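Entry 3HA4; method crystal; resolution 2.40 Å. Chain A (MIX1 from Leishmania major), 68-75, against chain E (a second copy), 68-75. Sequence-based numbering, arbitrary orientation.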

# COMPACT_ATOMS: atom_id res chain seq x y z
N ASP A 68 1.49 -6.47 -10.62
CA ASP A 68 1.27 -6.02 -9.24
C ASP A 68 0.33 -4.82 -9.13
O ASP A 68 0.36 -3.91 -9.97
CB ASP A 68 2.60 -5.68 -8.57
CG ASP A 68 2.42 -5.31 -7.10
OD1 ASP A 68 1.68 -6.03 -6.39
OD2 ASP A 68 3.01 -4.29 -6.66
N TRP A 69 -0.48 -4.80 -8.08
CA TRP A 69 -1.41 -3.68 -7.84
C TRP A 69 -0.99 -2.88 -6.60
O TRP A 69 -1.32 -1.70 -6.48
CB TRP A 69 -2.87 -4.17 -7.67
CG TRP A 69 -2.99 -5.18 -6.59
CD1 TRP A 69 -2.77 -6.52 -6.69
CD2 TRP A 69 -3.26 -4.92 -5.21
NE1 TRP A 69 -2.92 -7.12 -5.47
CE2 TRP A 69 -3.22 -6.16 -4.54
CE3 TRP A 69 -3.56 -3.77 -4.48
CZ2 TRP A 69 -3.48 -6.28 -3.18
CZ3 TRP A 69 -3.80 -3.89 -3.13
CH2 TRP A 69 -3.76 -5.14 -2.49
N LEU A 70 -0.27 -3.53 -5.70
CA LEU A 70 0.09 -2.93 -4.41
C LEU A 70 0.96 -1.69 -4.58
O LEU A 70 0.68 -0.63 -4.03
CB LEU A 70 0.78 -3.95 -3.51
CG LEU A 70 0.96 -3.55 -2.04
CD1 LEU A 70 -0.28 -2.81 -1.52
CD2 LEU A 70 1.25 -4.77 -1.19
N ILE A 71 2.03 -1.83 -5.36
CA ILE A 71 2.91 -0.71 -5.57
C ILE A 71 2.20 0.43 -6.32
O ILE A 71 2.31 1.59 -5.92
CB ILE A 71 4.23 -1.15 -6.23
CG1 ILE A 71 5.06 -1.93 -5.20
CG2 ILE A 71 5.00 0.05 -6.79
CD1 ILE A 71 6.41 -2.41 -5.69
N PRO A 72 1.45 0.10 -7.39
CA PRO A 72 0.66 1.14 -8.07
C PRO A 72 -0.34 1.83 -7.15
O PRO A 72 -0.56 3.04 -7.28
CB PRO A 72 -0.06 0.36 -9.17
CG PRO A 72 0.90 -0.75 -9.49
CD PRO A 72 1.48 -1.16 -8.17
N LEU A 73 -0.94 1.08 -6.23
CA LEU A 73 -1.80 1.67 -5.22
C LEU A 73 -1.03 2.70 -4.38
O LEU A 73 -1.48 3.82 -4.17
CB LEU A 73 -2.38 0.57 -4.33
CG LEU A 73 -3.36 0.96 -3.22
CD1 LEU A 73 -4.66 1.42 -3.84
CD2 LEU A 73 -3.58 -0.20 -2.28
N GLU A 74 0.16 2.31 -3.93
CA GLU A 74 1.00 3.20 -3.12
C GLU A 74 1.45 4.44 -3.91
O GLU A 74 1.38 5.57 -3.41
CB GLU A 74 2.20 2.42 -2.59
CG GLU A 74 2.71 2.92 -1.27
CD GLU A 74 1.64 2.84 -0.19
OE1 GLU A 74 1.44 1.75 0.41
OE2 GLU A 74 1.01 3.89 0.05
N LEU A 75 1.90 4.23 -5.15
CA LEU A 75 2.21 5.34 -6.04
C LEU A 75 1.02 6.28 -6.26
O LEU A 75 1.19 7.50 -6.36
CB LEU A 75 2.71 4.80 -7.38
CG LEU A 75 4.22 4.71 -7.62
CD1 LEU A 75 5.02 5.05 -6.39
CD2 LEU A 75 4.57 3.34 -8.14
N ASP E 68 -6.76 -9.13 7.40
CA ASP E 68 -6.15 -8.21 6.46
C ASP E 68 -4.80 -7.76 6.97
O ASP E 68 -4.62 -7.57 8.17
CB ASP E 68 -7.05 -7.00 6.20
CG ASP E 68 -6.39 -5.99 5.26
OD1 ASP E 68 -5.81 -6.41 4.23
OD2 ASP E 68 -6.44 -4.77 5.57
N TRP E 69 -3.86 -7.58 6.05
CA TRP E 69 -2.54 -7.06 6.40
C TRP E 69 -2.40 -5.64 5.89
O TRP E 69 -1.64 -4.85 6.44
CB TRP E 69 -1.43 -7.93 5.80
CG TRP E 69 -1.66 -8.29 4.36
CD1 TRP E 69 -2.27 -9.42 3.88
CD2 TRP E 69 -1.30 -7.52 3.21
NE1 TRP E 69 -2.30 -9.40 2.51
CE2 TRP E 69 -1.71 -8.24 2.07
CE3 TRP E 69 -0.66 -6.28 3.03
CZ2 TRP E 69 -1.51 -7.77 0.77
CZ3 TRP E 69 -0.46 -5.82 1.74
CH2 TRP E 69 -0.89 -6.56 0.63
N LEU E 70 -3.14 -5.32 4.84
CA LEU E 70 -3.01 -4.04 4.17
C LEU E 70 -3.18 -2.90 5.15
O LEU E 70 -2.34 -1.99 5.23
CB LEU E 70 -4.05 -3.91 3.06
CG LEU E 70 -3.86 -2.62 2.28
CD1 LEU E 70 -2.48 -2.63 1.64
CD2 LEU E 70 -4.96 -2.44 1.24
N ILE E 71 -4.28 -2.93 5.89
CA ILE E 71 -4.58 -1.88 6.84
C ILE E 71 -3.56 -1.84 7.98
O ILE E 71 -3.03 -0.78 8.31
CB ILE E 71 -6.03 -1.97 7.36
CG1 ILE E 71 -6.99 -1.69 6.20
CG2 ILE E 71 -6.26 -0.98 8.49
CD1 ILE E 71 -8.43 -2.00 6.48
N PRO E 72 -3.25 -3.01 8.57
CA PRO E 72 -2.20 -3.03 9.59
C PRO E 72 -0.89 -2.38 9.13
O PRO E 72 -0.28 -1.64 9.91
CB PRO E 72 -2.02 -4.52 9.87
CG PRO E 72 -3.35 -5.09 9.62
CD PRO E 72 -3.97 -4.29 8.50
N LEU E 73 -0.47 -2.64 7.89
CA LEU E 73 0.73 -2.00 7.34
C LEU E 73 0.62 -0.48 7.30
O LEU E 73 1.57 0.22 7.66
CB LEU E 73 1.12 -2.55 5.96
CG LEU E 73 2.17 -3.67 5.93
CD1 LEU E 73 1.75 -4.82 6.84
CD2 LEU E 73 2.44 -4.17 4.51
N GLU E 74 -0.52 0.05 6.87
CA GLU E 74 -0.64 1.50 6.81
C GLU E 74 -0.59 2.08 8.20
O GLU E 74 -0.00 3.15 8.42
CB GLU E 74 -1.93 1.94 6.14
CG GLU E 74 -1.96 3.45 5.93
CD GLU E 74 -0.98 3.90 4.86
OE1 GLU E 74 -0.63 3.06 4.00
OE2 GLU E 74 -0.55 5.07 4.87
N LEU E 75 -1.20 1.36 9.14
CA LEU E 75 -1.30 1.77 10.53
C LEU E 75 0.09 1.82 11.16
O LEU E 75 0.41 2.72 11.94
CB LEU E 75 -2.18 0.80 11.29
CG LEU E 75 -3.35 1.43 12.03
CD1 LEU E 75 -4.09 2.40 11.12
CD2 LEU E 75 -4.29 0.36 12.54

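Two carboxylates of like charge face each other across this otherwise apolar contact: A:Glu74 OE1 lies 4.3 Å from E:Glu74 OE1, and no hydrogen bond or salt bridge joins the two stretches. Both glutamates leave their helices sideways, and their ends then come nearer to the partner chain. The long side chain makes this possible, since the two CA atoms of A:Glu74 and E:Glu74 remain 10.2 Å apart. E:Glu74 OE2 is hydrogen-bonded elsewhere in the structure. The pair itself supplies no evident attraction, so the cohesion between the stretches must be sought among the leucines and tryptophans.

The two helices, residues 70-75 in each copy, run at 42° to one another, and their axes come no closer than 13.7 Å. With the axes this far apart, the contacts between the stretches are made by side chains. Leucine suits the gap because its branched end places two methyl groups well out from the backbone. A:Leu70 and E:Leu70, both with chi1 in the t well and chi2 in p, point toward the opposite stretch and meet at 3.9 Å between A:Leu70 CD1 and E:Leu70 CD1, although their CA atoms are 9.2 Å apart. One turn further along, A:Leu73 also points toward the partner and brings its CD2 to 4.4 Å from E:Leu70 CD2. The symmetry is incomplete here: E:Leu73 points toward chain A as well, but its CD2 stays 5.9 Å from A:Leu70 CD2.

The tryptophans extend the apolar patch. A:Trp69 and E:Trp69 both start sideways with chi1 in p, and their large indoles carry the six-membered rings inward until A:Trp69 CH2 and E:Trp69 CH2 lie 4.5 Å apart, in an oblique approach. The tightest contact is A:Leu70 CD2 to E:Trp69 CH2, at 3.3 Å; the methyl sits at the edge of the indole, near its plane. Each polar NE1, of A:Trp69 and of E:Trp69, is hydrogen-bonded elsewhere in the structure. Together the two stretches bury 214 Å², to which A:Leu70, E:Leu70, A:Trp69 and E:Trp69 contribute most.

A:Asp68 and E:Asp68 touch nothing across the gap, but each caps its own helix, where the first amides lack acceptors from a preceding turn. In chain E, E:Leu70 N donates to E:Asp68 OD1 and E:Ile71 N to E:Asp68 OD2, both at 2.9 Å. Chain A repeats the cap, with a weak bond from A:Leu70 N to A:Asp68 OD1 (3.2 Å) and a shorter one from A:Ile71 N to A:Asp68 OD2 (2.9 Å).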